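Side-chain contacts in peptidase S15/CocE/NonD (Thaumarchaeota archaeon SCGC AB-539-E09, PDB 4PF1), which probably acts as a serine aminopeptidase of the S15 family, cleaving residues from the amino-terminal end of peptides: residues A[89-92]-A[93-96]; A[130-133]-A[134-137]; A[141-144]-A[145-149]; A[160-163]-A[164-167]. All blocks are in the same frame, centred on the assembly; numbering follows the deposited sequence.

Contact 1: A[89-92]-A[93-96]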
ATOM      1  N   GLN A  89     -19.088   0.103 -16.565  1.00 10.79           N
ATOM      2  CA  GLN A  89     -18.203   1.108 -17.178  1.00 10.83           C
ATOM      3  C   GLN A  89     -18.260   1.065 -18.714  1.00 14.39           C
ATOM      4  O   GLN A  89     -18.066   2.091 -19.354  1.00 14.13           O
ATOM      5  CB  GLN A  89     -16.754   0.935 -16.690  1.00 12.07           C
ATOM      6  CG  GLN A  89     -16.539   1.417 -15.259  1.00 21.10           C
ATOM      7  CD  GLN A  89     -15.405   0.697 -14.575  1.00 34.67           C
ATOM      8  OE1 GLN A  89     -15.504  -0.487 -14.227  1.00 26.31           O
ATOM      9  NE2 GLN A  89     -14.312   1.407 -14.337  1.00 27.39           N
ATOM     10  N   MET A  90     -18.580  -0.108 -19.290  1.00 10.95           N
ATOM     11  CA  MET A  90     -18.739  -0.304 -20.733  1.00 11.14           C
ATOM     12  C   MET A  90     -19.781   0.663 -21.317  1.00 15.16           C
ATOM     13  O   MET A  90     -19.597   1.157 -22.428  1.00 14.86           O
ATOM     14  CB  MET A  90     -19.147  -1.761 -21.018  1.00 13.58           C
ATOM     15  CG  MET A  90     -19.331  -2.077 -22.501  1.00 17.44           C
ATOM     16  SD  MET A  90     -19.902  -3.768 -22.804  1.00 21.57           S
ATOM     17  CE  MET A  90     -21.534  -3.700 -22.089  1.00 18.71           C
ATOM     18  N   ASN A  91     -20.849   0.952 -20.549  1.00 12.67           N
ATOM     19  CA  ASN A  91     -21.949   1.821 -20.974  1.00 13.30           C
ATOM     20  C   ASN A  91     -21.748   3.309 -20.596  1.00 18.29           C
ATOM     21  O   ASN A  91     -22.712   4.073 -20.670  1.00 18.64           O
ATOM     22  CB  ASN A  91     -23.273   1.319 -20.382  1.00 12.79           C
ATOM     23  CG  ASN A  91     -23.723  -0.001 -20.935  1.00 23.83           C
ATOM     24  OD1 ASN A  91     -23.426  -1.061 -20.381  1.00 14.04           O
ATOM     25  ND2 ASN A  91     -24.475   0.035 -22.028  1.00 17.52           N
ATOM     26  N   ASP A  92     -20.511   3.730 -20.225  1.00 14.51           N
ATOM     27  CA  ASP A  92     -20.262   5.124 -19.819  1.00 14.45           C
ATOM     28  C   ASP A  92     -20.612   6.132 -20.930  1.00 19.01           C
ATOM     29  O   ASP A  92     -21.334   7.096 -20.664  1.00 18.83           O
ATOM     30  CB  ASP A  92     -18.814   5.345 -19.312  1.00 15.98           C
ATOM     31  CG  ASP A  92     -17.667   4.871 -20.206  1.00 25.76           C
ATOM     32  OD1 ASP A  92     -17.936   4.432 -21.350  1.00 26.49           O
ATOM     33  OD2 ASP A  92     -16.511   4.878 -19.736  1.00 30.65           O
ATOM     34  N   THR A  93     -20.161   5.881 -22.173  1.00 15.75           N
ATOM     35  CA  THR A  93     -20.428   6.793 -23.291  1.00 15.95           C
ATOM     36  C   THR A  93     -21.914   6.764 -23.709  1.00 19.80           C
ATOM     37  O   THR A  93     -22.451   7.813 -24.067  1.00 19.53           O
ATOM     38  CB  THR A  93     -19.495   6.516 -24.474  1.00 22.23           C
ATOM     39  OG1 THR A  93     -19.791   5.238 -25.034  1.00 21.91           O
ATOM     40  CG2 THR A  93     -18.033   6.593 -24.092  1.00 19.65           C
ATOM     41  N   THR A  94     -22.582   5.584 -23.635  1.00 16.33           N
ATOM     42  CA  THR A  94     -24.007   5.459 -24.006  1.00 16.45           C
ATOM     43  C   THR A  94     -24.902   6.132 -22.961  1.00 20.73           C
ATOM     44  O   THR A  94     -25.941   6.687 -23.319  1.00 21.18           O
ATOM     45  CB  THR A  94     -24.419   3.994 -24.217  1.00 22.46           C
ATOM     46  OG1 THR A  94     -24.192   3.254 -23.019  1.00 20.50           O
ATOM     47  CG2 THR A  94     -23.710   3.345 -25.396  1.00 21.80           C
ATOM     48  N   SER A  95     -24.502   6.072 -21.669  1.00 16.70           N
ATOM     49  CA  SER A  95     -25.226   6.718 -20.573  1.00 16.60           C
ATOM     50  C   SER A  95     -25.096   8.238 -20.673  1.00 20.33           C
ATOM     51  O   SER A  95     -26.088   8.944 -20.479  1.00 20.53           O
ATOM     52  CB  SER A  95     -24.712   6.230 -19.221  1.00 20.05           C
ATOM     53  OG  SER A  95     -25.353   6.910 -18.154  1.00 30.35           O
ATOM     54  N   ALA A  96     -23.877   8.739 -20.996  1.00 15.92           N
ATOM     55  CA  ALA A  96     -23.610  10.175 -21.159  1.00 16.15           C
ATOM     56  C   ALA A  96     -24.368  10.742 -22.370  1.00 20.41           C
ATOM     57  O   ALA A  96     -24.819  11.889 -22.326  1.00 19.77           O
ATOM     58  CB  ALA A  96     -22.115  10.419 -21.312  1.00 16.68           C
TER
HETATM   59  O   HOH W   1     -20.743   3.248 -23.672  1.00 26.49           O
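The Asn91 amide and the Asp92 carboxylate are the two flat groups here, and they meet the next turn differently. Asn91 uses its ND2 edge, reaching Thr94 OG1 at 3.4 Å in a weak bond, while its OD1 is held by Tyr103 OH of strand 100-105. Thr93 comes in from one side of the Asp92 carboxylate plane: Thr93 N lies 2.8 Å from Asp92 OD1 in a bent, weak bond, and on that same side Thr93 CG2 lies over the carboxylate face, 3.5 Å from Asp92 OD1. With CG between its own backbone N and carbonyl carbon (chi1 52°), Asp92 brings OD1 round to this following amide. Its OD2 forms a salt bridge with Arg352 of helix 347-365.

Thr94 does double duty. Thr94 OG1 gives its proton to Asn91 O at 2.9 Å, coming from above the carbonyl plane, and takes the weak amide bond. Ser95 N also reaches Asn91 O at 2.9 Å but nearly in line with the C=O, so two donors grip one oxygen from different directions. Asp92 O accepts Ala96 N one residue on. A water gives protons to Met90 O and Thr93 OG1 and accepts from Thr94 N; Thr93 OG1 also bonds Gln357.

This is the first turn of helix 92-96, wedged between the sheet and helix 347-365. Asn91, at the N-cap position, makes no side-chain capping bond. The threonine hydroxyls and the Asn91 amide find partners in the turn, the water, strand 100-105 and helix 347-365, and the negative charge of Asp92 is probably balanced largely by Arg352.

Contact 2: A[130-133]-A[134-137]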
ATOM      1  N   GLY A 130     -36.335 -25.456 -30.373  1.00 22.13           N
ATOM      2  CA  GLY A 130     -37.141 -24.601 -31.235  1.00 22.08           C
ATOM      3  C   GLY A 130     -36.743 -23.139 -31.167  1.00 25.25           C
ATOM      4  O   GLY A 130     -37.048 -22.370 -32.082  1.00 25.66           O
ATOM      5  N   THR A 131     -36.057 -22.742 -30.077  1.00 20.38           N
ATOM      6  CA  THR A 131     -35.586 -21.366 -29.869  1.00 19.21           C
ATOM      7  C   THR A 131     -34.076 -21.334 -29.642  1.00 22.19           C
ATOM      8  O   THR A 131     -33.482 -22.347 -29.270  1.00 21.92           O
ATOM      9  CB  THR A 131     -36.311 -20.702 -28.672  1.00 26.05           C
ATOM     10  OG1 THR A 131     -35.998 -21.411 -27.470  1.00 25.06           O
ATOM     11  CG2 THR A 131     -37.830 -20.600 -28.869  1.00 23.17           C
ATOM     12  N   ASP A 132     -33.460 -20.166 -29.864  1.00 17.86           N
ATOM     13  CA  ASP A 132     -32.039 -19.927 -29.614  1.00 16.99           C
ATOM     14  C   ASP A 132     -31.839 -18.452 -29.251  1.00 21.49           C
ATOM     15  O   ASP A 132     -32.825 -17.713 -29.151  1.00 21.65           O
ATOM     16  CB  ASP A 132     -31.157 -20.368 -30.808  1.00 18.60           C
ATOM     17  CG  ASP A 132     -31.560 -19.828 -32.167  1.00 26.63           C
ATOM     18  OD1 ASP A 132     -31.745 -18.603 -32.285  1.00 26.46           O
ATOM     19  OD2 ASP A 132     -31.601 -20.620 -33.129  1.00 32.85           O
ATOM     20  N   HIS A 133     -30.582 -18.023 -29.029  1.00 18.11           N
ATOM     21  CA  HIS A 133     -30.291 -16.636 -28.649  1.00 17.61           C
ATOM     22  C   HIS A 133     -30.739 -15.633 -29.718  1.00 21.67           C
ATOM     23  O   HIS A 133     -31.172 -14.545 -29.358  1.00 21.82           O
ATOM     24  CB  HIS A 133     -28.806 -16.442 -28.334  1.00 17.71           C
ATOM     25  CG  HIS A 133     -28.407 -16.951 -26.985  1.00 20.85           C
ATOM     26  ND1 HIS A 133     -28.690 -16.238 -25.833  1.00 22.38           N
ATOM     27  CD2 HIS A 133     -27.741 -18.079 -26.648  1.00 22.64           C
ATOM     28  CE1 HIS A 133     -28.197 -16.956 -24.838  1.00 21.70           C
ATOM     29  NE2 HIS A 133     -27.614 -18.070 -25.280  1.00 22.16           N
ATOM     30  N   SER A 134     -30.671 -16.006 -31.018  1.00 17.65           N
ATOM     31  CA  SER A 134     -31.080 -15.119 -32.113  1.00 17.57           C
ATOM     32  C   SER A 134     -32.608 -14.930 -32.172  1.00 20.74           C
ATOM     33  O   SER A 134     -33.062 -13.819 -32.446  1.00 20.82           O
ATOM     34  CB  SER A 134     -30.552 -15.619 -33.457  1.00 21.47           C
ATOM     35  OG  SER A 134     -31.233 -16.771 -33.920  1.00 31.12           O
ATOM     36  N   THR A 135     -33.397 -15.998 -31.913  1.00 16.44           N
ATOM     37  CA  THR A 135     -34.866 -15.902 -31.930  1.00 16.00           C
ATOM     38  C   THR A 135     -35.341 -15.141 -30.702  1.00 17.86           C
ATOM     39  O   THR A 135     -36.265 -14.329 -30.806  1.00 17.02           O
ATOM     40  CB  THR A 135     -35.546 -17.283 -32.048  1.00 22.28           C
ATOM     41  OG1 THR A 135     -35.502 -17.969 -30.795  1.00 21.40           O
ATOM     42  CG2 THR A 135     -34.952 -18.138 -33.146  1.00 20.81           C
ATOM     43  N   ASP A 136     -34.701 -15.395 -29.539  1.00 13.93           N
ATOM     44  CA  ASP A 136     -35.001 -14.702 -28.286  1.00 13.82           C
ATOM     45  C   ASP A 136     -34.672 -13.207 -28.416  1.00 17.91           C
ATOM     46  O   ASP A 136     -35.457 -12.370 -27.963  1.00 17.33           O
ATOM     47  CB  ASP A 136     -34.236 -15.335 -27.104  1.00 15.30           C
ATOM     48  CG  ASP A 136     -34.847 -16.629 -26.563  1.00 23.47           C
ATOM     49  OD1 ASP A 136     -35.963 -16.997 -27.004  1.00 23.02           O
ATOM     50  OD2 ASP A 136     -34.225 -17.252 -25.677  1.00 27.50           O
ATOM     51  N   THR A 137     -33.552 -12.878 -29.104  1.00 14.67           N
ATOM     52  CA  THR A 137     -33.130 -11.494 -29.373  1.00 14.55           C
ATOM     53  C   THR A 137     -34.163 -10.792 -30.255  1.00 19.30           C
ATOM     54  O   THR A 137     -34.526  -9.649 -29.965  1.00 18.59           O
ATOM     55  CB  THR A 137     -31.744 -11.469 -30.032  1.00 20.02           C
ATOM     56  OG1 THR A 137     -30.791 -12.016 -29.126  1.00 18.70           O
ATOM     57  CG2 THR A 137     -31.315 -10.070 -30.444  1.00 16.87           C
TER
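Asp132 and Thr135 cross at about a right angle and trade bonds in both directions, the reciprocal pattern of a capping box. Asp132 N points almost straight at Thr135 OG1 (3.1 Å, N-H...O 169°), and Thr135 N returns a bond to Asp132 OD1, also at 3.1 Å, nearly along the C-O axis of the carboxylate. Ser134 OG comes to Asp132 OD1 from the opposite face of the carboxylate plane, on the syn side, with a short 2.5 Å bond; Ser134 N adds a weak one. A first torsion of 52° tucks the aspartate's carboxylate in over its own backbone and holds OD1 before the amides of Ser134 and Thr135. Its other oxygen, OD2, accepts from Thr123 N.

Thr135 also sets its methyl, CG2, beside Asp132 OD1 at 3.4 Å, while Thr135 OG1 lies 3.6 Å from Thr131 CB, those two side chains crossing at about a right angle. Further along, Thr137 OG1 turns back to His133 O at 2.6 Å, and Thr137 N reaches that oxygen from the other face of its plane. The ring of His133 is directed elsewhere, with ND1 bonded to Arg66, and Asp136 forms a salt bridge with Arg107. With an alanine at Asp132, Ser134 OG and Thr135 N would probably lose their shared acceptor and the start of the helix fray.

Chemically, one buried carboxylate oxygen accepts from two amides of the first turn of helix 133-147, one of them weakly, and from a hydroxyl. Donors crowding that oxygen, together with the helix dipole, are likely to stabilise its negative charge.

Contact 3: A[141-144]-A[145-149]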
ATOM      1  N   ILE A 141     -36.116  -7.458 -29.131  1.00 14.78           N
ATOM      2  CA  ILE A 141     -36.003  -6.185 -29.863  1.00 14.72           C
ATOM      3  C   ILE A 141     -37.395  -5.716 -30.333  1.00 18.55           C
ATOM      4  O   ILE A 141     -37.703  -4.526 -30.219  1.00 18.08           O
ATOM      5  CB  ILE A 141     -34.982  -6.266 -31.043  1.00 17.90           C
ATOM      6  CG1 ILE A 141     -33.544  -6.512 -30.520  1.00 18.08           C
ATOM      7  CG2 ILE A 141     -35.033  -4.993 -31.910  1.00 19.10           C
ATOM      8  CD1 ILE A 141     -32.485  -6.817 -31.616  1.00 24.93           C
ATOM      9  N   ASP A 142     -38.234  -6.654 -30.820  1.00 15.82           N
ATOM     10  CA  ASP A 142     -39.592  -6.368 -31.297  1.00 16.03           C
ATOM     11  C   ASP A 142     -40.459  -5.779 -30.189  1.00 21.18           C
ATOM     12  O   ASP A 142     -41.171  -4.805 -30.431  1.00 21.18           O
ATOM     13  CB  ASP A 142     -40.251  -7.625 -31.874  1.00 17.70           C
ATOM     14  CG  ASP A 142     -41.406  -7.314 -32.806  1.00 22.98           C
ATOM     15  OD1 ASP A 142     -41.148  -6.789 -33.918  1.00 21.61           O
ATOM     16  OD2 ASP A 142     -42.564  -7.588 -32.426  1.00 26.06           O
ATOM     17  N   TRP A 143     -40.385  -6.353 -28.970  1.00 18.37           N
ATOM     18  CA  TRP A 143     -41.128  -5.848 -27.817  1.00 18.39           C
ATOM     19  C   TRP A 143     -40.615  -4.461 -27.405  1.00 21.05           C
ATOM     20  O   TRP A 143     -41.421  -3.572 -27.146  1.00 20.87           O
ATOM     21  CB  TRP A 143     -41.032  -6.821 -26.631  1.00 17.00           C
ATOM     22  CG  TRP A 143     -41.962  -6.482 -25.499  1.00 18.22           C
ATOM     23  CD1 TRP A 143     -43.201  -7.005 -25.274  1.00 21.63           C
ATOM     24  CD2 TRP A 143     -41.735  -5.521 -24.455  1.00 17.77           C
ATOM     25  NE1 TRP A 143     -43.758  -6.437 -24.151  1.00 21.16           N
ATOM     26  CE2 TRP A 143     -42.884  -5.514 -23.635  1.00 22.18           C
ATOM     27  CE3 TRP A 143     -40.673  -4.653 -24.141  1.00 18.54           C
ATOM     28  CZ2 TRP A 143     -42.995  -4.689 -22.509  1.00 21.56           C
ATOM     29  CZ3 TRP A 143     -40.792  -3.824 -23.035  1.00 20.07           C
ATOM     30  CH2 TRP A 143     -41.942  -3.843 -22.237  1.00 21.16           C
ATOM     31  N   LEU A 144     -39.278  -4.293 -27.321  1.00 16.67           N
ATOM     32  CA  LEU A 144     -38.633  -3.048 -26.891  1.00 16.15           C
ATOM     33  C   LEU A 144     -39.029  -1.843 -27.760  1.00 21.25           C
ATOM     34  O   LEU A 144     -39.483  -0.840 -27.214  1.00 21.57           O
ATOM     35  CB  LEU A 144     -37.100  -3.193 -26.865  1.00 15.46           C
ATOM     36  CG  LEU A 144     -36.506  -4.026 -25.719  1.00 19.35           C
ATOM     37  CD1 LEU A 144     -35.058  -4.383 -26.004  1.00 18.92           C
ATOM     38  CD2 LEU A 144     -36.623  -3.305 -24.380  1.00 21.29           C
ATOM     39  N   VAL A 145     -38.885  -1.945 -29.103  1.00 17.58           N
ATOM     40  CA  VAL A 145     -39.199  -0.839 -30.025  1.00 17.58           C
ATOM     41  C   VAL A 145     -40.720  -0.536 -30.079  1.00 21.95           C
ATOM     42  O   VAL A 145     -41.100   0.581 -30.437  1.00 21.65           O
ATOM     43  CB  VAL A 145     -38.614  -1.046 -31.453  1.00 21.45           C
ATOM     44  CG1 VAL A 145     -37.090  -1.062 -31.426  1.00 20.69           C
ATOM     45  CG2 VAL A 145     -39.170  -2.306 -32.124  1.00 21.45           C
ATOM     46  N   LYS A 146     -41.572  -1.521 -29.715  1.00 18.84           N
ATOM     47  CA  LYS A 146     -43.031  -1.360 -29.713  1.00 19.30           C
ATOM     48  C   LYS A 146     -43.566  -0.839 -28.375  1.00 24.04           C
ATOM     49  O   LYS A 146     -44.626  -0.213 -28.359  1.00 24.05           O
ATOM     50  CB  LYS A 146     -43.726  -2.696 -30.037  1.00 21.78           C
ATOM     51  CG  LYS A 146     -43.808  -3.026 -31.522  1.00 29.14           C
ATOM     52  CD  LYS A 146     -44.365  -4.431 -31.729  1.00 36.87           C
ATOM     53  CE  LYS A 146     -44.755  -4.706 -33.162  1.00 48.23           C
ATOM     54  NZ  LYS A 146     -43.582  -5.055 -34.003  1.00 55.90           N
ATOM     55  N   ASN A 147     -42.870  -1.121 -27.252  1.00 21.26           N
ATOM     56  CA  ASN A 147     -43.387  -0.762 -25.927  1.00 21.62           C
ATOM     57  C   ASN A 147     -42.602   0.338 -25.198  1.00 26.04           C
ATOM     58  O   ASN A 147     -43.054   0.792 -24.142  1.00 25.13           O
ATOM     59  CB  ASN A 147     -43.496  -2.002 -25.048  1.00 21.43           C
ATOM     60  CG  ASN A 147     -44.506  -2.987 -25.573  1.00 37.52           C
ATOM     61  OD1 ASN A 147     -45.698  -2.906 -25.273  1.00 34.91           O
ATOM     62  ND2 ASN A 147     -44.061  -3.892 -26.433  1.00 24.09           N
ATOM     63  N   ILE A 148     -41.458   0.790 -25.750  1.00 23.68           N
ATOM     64  CA  ILE A 148     -40.707   1.895 -25.141  1.00 23.61           C
ATOM     65  C   ILE A 148     -40.897   3.133 -26.035  1.00 28.36           C
ATOM     66  O   ILE A 148     -40.317   3.202 -27.123  1.00 28.63           O
ATOM     67  CB  ILE A 148     -39.207   1.552 -24.868  1.00 26.22           C
ATOM     68  CG1 ILE A 148     -39.039   0.230 -24.051  1.00 26.56           C
ATOM     69  CG2 ILE A 148     -38.470   2.729 -24.211  1.00 26.28           C
ATOM     70  CD1 ILE A 148     -39.807   0.133 -22.647  1.00 34.92           C
ATOM     71  N   PRO A 149     -41.770   4.087 -25.620  1.00 25.11           N
ATOM     72  CA  PRO A 149     -42.071   5.239 -26.493  1.00 25.05           C
ATOM     73  C   PRO A 149     -40.948   6.275 -26.601  1.00 27.84           C
ATOM     74  O   PRO A 149     -40.944   7.061 -27.551  1.00 27.57           O
ATOM     75  CB  PRO A 149     -43.311   5.854 -25.845  1.00 27.24           C
ATOM     76  CG  PRO A 149     -43.231   5.462 -24.417  1.00 31.46           C
ATOM     77  CD  PRO A 149     -42.583   4.115 -24.384  1.00 26.79           C
TER
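Asp142 and Lys146 supply the ionic part, an i to i+4 salt bridge: Lys146 NZ comes from above the carboxylate plane to Asp142 OD1 at 3.0 Å, with a weaker reach to OD2. The bend at the end of the lysine chain (chi4 80°) brings NZ round to it, and Asp142 OD1 also bonds His175.

The stacking part joins Trp143 and Asn147. The amide lies over one indole face, the two planes only 19° apart, with ND2 offset toward the rim, and Asn147 CB makes a CH-pi contact 3.6 Å from the centroid of the six-membered ring of Trp143. Asn147 ND2 is held there by a nearly straight bond to Trp143 O (2.8 Å), an oxygen that also accepts Asn147 N.

Apolar contacts are looser: Ile148 CD1 approaches Trp143 CZ3 at 4.1 Å, and Ile148 CG1 meets Leu144 CD2. Trp143, Leu144 and Ile148 all rest on Ile51 of strand 46-54.

Ile148 is where helical geometry ends. The pattern is that of an amphipathic helix finishing against the central sheet of an alpha/beta-hydrolase fold, its salt bridge set away from the apolar strand contacts.

Contact 4: A[160-163]-A[164-167]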
ATOM      1  N   GLY A 160     -19.172  -7.923 -23.671  1.00 12.99           N
ATOM      2  CA  GLY A 160     -17.927  -8.680 -23.683  1.00 13.04           C
ATOM      3  C   GLY A 160     -18.064 -10.103 -23.181  1.00 17.98           C
ATOM      4  O   GLY A 160     -18.960 -10.398 -22.384  1.00 17.33           O
ATOM      5  N   SER A 161     -17.148 -10.995 -23.632  1.00 15.54           N
ATOM      6  CA  SER A 161     -17.085 -12.416 -23.246  1.00 15.71           C
ATOM      7  C   SER A 161     -18.386 -13.156 -23.643  1.00 19.06           C
ATOM      8  O   SER A 161     -18.699 -13.212 -24.837  1.00 18.93           O
ATOM      9  CB  SER A 161     -16.796 -12.549 -21.752  1.00 19.43           C
ATOM     10  OG  SER A 161     -16.252 -13.816 -21.435  1.00 30.59           O
ATOM     11  N   TYR A 162     -19.149 -13.698 -22.655  1.00 14.88           N
ATOM     12  CA  TYR A 162     -20.441 -14.359 -22.900  1.00 14.58           C
ATOM     13  C   TYR A 162     -21.435 -13.344 -23.473  1.00 18.42           C
ATOM     14  O   TYR A 162     -22.206 -13.676 -24.373  1.00 18.95           O
ATOM     15  CB  TYR A 162     -20.988 -14.975 -21.599  1.00 15.25           C
ATOM     16  CG  TYR A 162     -21.962 -16.122 -21.790  1.00 16.26           C
ATOM     17  CD1 TYR A 162     -23.238 -15.903 -22.311  1.00 18.36           C
ATOM     18  CD2 TYR A 162     -21.661 -17.401 -21.330  1.00 16.34           C
ATOM     19  CE1 TYR A 162     -24.159 -16.943 -22.434  1.00 18.31           C
ATOM     20  CE2 TYR A 162     -22.574 -18.448 -21.450  1.00 17.13           C
ATOM     21  CZ  TYR A 162     -23.827 -18.212 -21.990  1.00 23.16           C
ATOM     22  OH  TYR A 162     -24.735 -19.240 -22.097  1.00 22.37           O
ATOM     23  N   GLU A 163     -21.379 -12.089 -22.979  1.00 14.16           N
ATOM     24  CA  GLU A 163     -22.218 -10.992 -23.473  1.00 13.81           C
ATOM     25  C   GLU A 163     -21.795 -10.601 -24.897  1.00 17.20           C
ATOM     26  O   GLU A 163     -22.592 -10.043 -25.641  1.00 17.02           O
ATOM     27  CB  GLU A 163     -22.155  -9.782 -22.529  1.00 14.69           C
ATOM     28  CG  GLU A 163     -22.726 -10.072 -21.148  1.00 20.92           C
ATOM     29  CD  GLU A 163     -22.523  -8.994 -20.100  1.00 32.00           C
ATOM     30  OE1 GLU A 163     -21.942  -7.935 -20.426  1.00 20.56           O
ATOM     31  OE2 GLU A 163     -22.950  -9.212 -18.945  1.00 26.92           O
ATOM     32  N   GLY A 164     -20.551 -10.923 -25.256  1.00 14.00           N
ATOM     33  CA  GLY A 164     -20.020 -10.729 -26.599  1.00 13.95           C
ATOM     34  C   GLY A 164     -20.529 -11.811 -27.526  1.00 17.63           C
ATOM     35  O   GLY A 164     -20.829 -11.545 -28.691  1.00 17.41           O
ATOM     36  N   TYR A 165     -20.652 -13.046 -26.994  1.00 14.42           N
ATOM     37  CA  TYR A 165     -21.203 -14.203 -27.705  1.00 14.69           C
ATOM     38  C   TYR A 165     -22.680 -13.944 -28.027  1.00 17.49           C
ATOM     39  O   TYR A 165     -23.107 -14.198 -29.151  1.00 17.18           O
ATOM     40  CB  TYR A 165     -21.028 -15.492 -26.862  1.00 16.19           C
ATOM     41  CG  TYR A 165     -21.860 -16.671 -27.322  1.00 19.53           C
ATOM     42  CD1 TYR A 165     -21.399 -17.530 -28.313  1.00 22.25           C
ATOM     43  CD2 TYR A 165     -23.090 -16.956 -26.731  1.00 20.36           C
ATOM     44  CE1 TYR A 165     -22.158 -18.621 -28.736  1.00 23.76           C
ATOM     45  CE2 TYR A 165     -23.865 -18.034 -27.159  1.00 21.73           C
ATOM     46  CZ  TYR A 165     -23.388 -18.872 -28.153  1.00 30.27           C
ATOM     47  OH  TYR A 165     -24.124 -19.957 -28.561  1.00 33.18           O
ATOM     48  N   THR A 166     -23.449 -13.408 -27.049  1.00 13.54           N
ATOM     49  CA  THR A 166     -24.872 -13.103 -27.256  1.00 13.71           C
ATOM     50  C   THR A 166     -25.027 -11.953 -28.257  1.00 18.31           C
ATOM     51  O   THR A 166     -25.973 -11.966 -29.035  1.00 18.31           O
ATOM     52  CB  THR A 166     -25.598 -12.814 -25.937  1.00 17.58           C
ATOM     53  OG1 THR A 166     -25.022 -11.673 -25.312  1.00 17.92           O
ATOM     54  CG2 THR A 166     -25.594 -14.006 -24.987  1.00 13.20           C
ATOM     55  N   THR A 167     -24.063 -10.992 -28.268  1.00 14.95           N
ATOM     56  CA  THR A 167     -24.028  -9.863 -29.211  1.00 14.62           C
ATOM     57  C   THR A 167     -23.890 -10.402 -30.652  1.00 17.80           C
ATOM     58  O   THR A 167     -24.583  -9.926 -31.554  1.00 17.72           O
ATOM     59  CB  THR A 167     -22.881  -8.893 -28.830  1.00 23.52           C
ATOM     60  OG1 THR A 167     -23.191  -8.261 -27.586  1.00 21.94           O
ATOM     61  CG2 THR A 167     -22.621  -7.829 -29.892  1.00 22.19           C
TER
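Ser161 O turns the chain into the helix by accepting Tyr165 N at 2.9 Å and, weakly, Gly164 N, while Ser161 itself takes a strained positive phi (61°), as expected of a nucleophile elbow. A side chain on Gly164 would press on Ser161 O and on Gly160, so the bare glycine lets the turn close tightly.

Tyr162 and Tyr165 form an edge-to-face pair: the edge of Tyr165 is directed toward the face of Tyr162, centroids 5.9 Å apart and planes at 70°. Thr166 CG2 sits at the edge of the Tyr162 ring, 4.0 Å from Tyr162 CD1. Thr167 OG1, opposite its own carbonyl carbon (chi1 -68°), points back to Glu163 O at 2.7 Å, joining Thr167 N there, and the side chain packs on Val181 and Pro183. Losing hydroxyl and methyl to an alanine is likely to cost Glu163 O its short hydroxyl bond and thin that packing.

Ser161 OG bonds His328, consistent with a Ser-His-Asp triad, and a glycerol, probably from the crystallisation liquor. The Glu163 carboxylate bonds Thr67 and forms a salt bridge with Arg74. The elbow links strand 154-160 to helix 162-169, which leads to strand 178-184 in a beta-alpha-beta unit.

Contacts 1, 2 and 4 are largely buried, whereas contact 3 is only partly so and lies farthest from the centre of the chain. Contacts 2 and 3 hold one helix, 133-147: its start is capped by polar groups, while stacking and an ion pair mark its last turns. Contact 2 touches contact 4 through His133, which packs on Thr166 and Tyr165, so it abuts the helix that follows the probable nucleophile elbow. Contact 1 opens a separate, short helix; its centre is about 17 Å from that of contact 4. It meets strand 100-105 at Ile101, contact 3 at Ile100 and Val102, alternate residues facing opposite sides of the sheet. Aromatic packing marks contacts 3 and 4; contacts 1 and 2 rely on hydroxyls and carboxylates.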